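Local coordinates for protein LAIR1 ecotodomain from MGD21 antibody (Homo sapiens, PDB 7JZK) that binds the V2 domain of a Plasmodium RIFIN, as the LAIR1 ectodomain insert of an antibody, at residues Val25-Val30 / Glu58-Phe63. Residues are numbered along the deposited sequence; the frame is centred on the assembly and turned at random.
Sequences VCRGPV and ESEARF
With chi1 at 79°, E60 sets CG between its own backbone N and carbonyl carbon, and its extended chain brings the carboxylate obliquely across V25 CG1, within reach of R27 and R62, which lie roughly at right angles about it. Both arginines bend at chi3. E60 OE2 lies 3.4 Å from V25 CG1 and a long 3.8 Å from R27 NE. E60 OE1 sits above one face of the R62 guanidinium, offset toward its rim, 3.4 Å from R62 NE. E60 OE2 stands well out of the R27 plane and E60 OE1 well out of the R62 plane, so the network rests on charge, not directed N-H bonds; R27 NH2 is hydrogen-bonded to S9 OG, and R62 NH2 forms a salt bridge with E11. V25 touches both cations: CG1 lies over the centre of one R27 guanidinium face, and CG2 meets the R62 edge in plane.

Two hydrogen-bonded pairs, C26-A61 and G28-S59, fix the antiparallel register; C26 N to A61 O is 2.9 Å and nearly straight (173°). Beyond G28, S59 OG, set by chi1 66° between its N and carbonyl carbon, donates to P29 O at 2.6 Å from above the carbonyl plane.

C26 SG lies 3.7 Å from F63 CE1, obliquely to the ring. This face looks into the immunoglobulin sandwich: C26 is disulfide-bonded to C78 of the opposing sheet, and F35 of strand 34-38 packs on C26, A61 and F63. F63 also packs on F79 of the RIFIN chain, while strands 7-11 and 52-55 flank the pair within its own sheet.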
# COMPACT_ATOMS: atom_id res chain seq x y z
N VAL A 25 18.94 0.39 6.41
CA VAL A 25 19.51 -0.92 6.08
C VAL A 25 18.84 -1.95 6.98
O VAL A 25 18.92 -1.86 8.22
CB VAL A 25 21.03 -0.94 6.26
CG1 VAL A 25 21.61 -2.26 5.76
CG2 VAL A 25 21.68 0.25 5.54
N CYS A 26 18.15 -2.89 6.35
CA CYS A 26 17.46 -3.97 7.03
C CYS A 26 18.28 -5.24 6.86
O CYS A 26 18.64 -5.61 5.73
CB CYS A 26 16.07 -4.16 6.44
SG CYS A 26 14.97 -2.80 6.75
N ARG A 27 18.60 -5.90 7.97
CA ARG A 27 19.41 -7.11 7.94
C ARG A 27 18.67 -8.27 8.57
O ARG A 27 18.04 -8.12 9.62
CB ARG A 27 20.75 -6.90 8.62
CG ARG A 27 21.72 -6.17 7.72
CD ARG A 27 23.11 -6.16 8.29
NE ARG A 27 23.77 -4.86 8.16
CZ ARG A 27 23.46 -3.76 8.84
NH1 ARG A 27 24.15 -2.65 8.63
NH2 ARG A 27 22.46 -3.76 9.71
N GLY A 28 18.75 -9.40 7.88
CA GLY A 28 18.20 -10.65 8.34
C GLY A 28 19.06 -11.84 7.94
O GLY A 28 20.26 -11.71 7.63
N PRO A 29 18.47 -13.03 7.99
CA PRO A 29 19.20 -14.25 7.64
C PRO A 29 19.30 -14.40 6.13
O PRO A 29 18.77 -13.58 5.37
CB PRO A 29 18.32 -15.36 8.25
CG PRO A 29 16.91 -14.78 8.13
CD PRO A 29 17.08 -13.30 8.38
N VAL A 30 20.04 -15.42 5.69
CA VAL A 30 20.18 -15.71 4.26
C VAL A 30 18.87 -16.25 3.73
O VAL A 30 18.16 -16.99 4.42
CB VAL A 30 21.35 -16.68 4.01
CG1 VAL A 30 21.17 -17.44 2.68
CG2 VAL A 30 22.67 -15.92 4.01
N GLU A 58 24.14 -13.65 6.47
CA GLU A 58 23.50 -12.35 6.65
C GLU A 58 23.20 -11.68 5.32
O GLU A 58 24.10 -11.47 4.50
CB GLU A 58 24.37 -11.44 7.52
CG GLU A 58 24.30 -11.87 8.97
CD GLU A 58 24.71 -10.81 9.97
OE1 GLU A 58 24.88 -9.64 9.57
OE2 GLU A 58 24.89 -11.18 11.15
N SER A 59 21.92 -11.31 5.13
CA SER A 59 21.48 -10.61 3.92
C SER A 59 20.84 -9.29 4.32
O SER A 59 20.35 -9.13 5.44
CB SER A 59 20.47 -11.42 3.07
OG SER A 59 19.24 -11.63 3.73
N GLU A 60 20.83 -8.37 3.37
CA GLU A 60 20.37 -7.04 3.69
C GLU A 60 19.58 -6.48 2.52
O GLU A 60 19.63 -6.99 1.40
CB GLU A 60 21.53 -6.10 4.04
CG GLU A 60 22.26 -5.60 2.82
CD GLU A 60 23.29 -4.54 3.16
OE1 GLU A 60 23.65 -3.73 2.26
OE2 GLU A 60 23.74 -4.49 4.33
N ALA A 61 18.84 -5.42 2.82
CA ALA A 61 18.09 -4.66 1.84
C ALA A 61 18.17 -3.20 2.26
O ALA A 61 18.18 -2.89 3.46
CB ALA A 61 16.64 -5.11 1.75
N ARG A 62 18.22 -2.32 1.27
CA ARG A 62 18.44 -0.91 1.52
C ARG A 62 17.26 -0.10 0.99
O ARG A 62 16.82 -0.33 -0.14
CB ARG A 62 19.74 -0.48 0.83
CG ARG A 62 20.91 -1.28 1.35
CD ARG A 62 22.25 -0.68 0.99
NE ARG A 62 22.93 -0.40 2.24
CZ ARG A 62 24.24 -0.29 2.39
NH1 ARG A 62 25.05 -0.45 1.35
NH2 ARG A 62 24.73 -0.03 3.59
N PHE A 63 16.77 0.84 1.79
CA PHE A 63 15.70 1.76 1.40
C PHE A 63 16.26 3.16 1.57
O PHE A 63 16.57 3.56 2.69
CB PHE A 63 14.45 1.58 2.27
CG PHE A 63 13.94 0.16 2.35
CD1 PHE A 63 14.52 -0.75 3.22
CD2 PHE A 63 12.88 -0.26 1.57
CE1 PHE A 63 14.07 -2.04 3.29
CE2 PHE A 63 12.42 -1.56 1.65
CZ PHE A 63 13.02 -2.45 2.51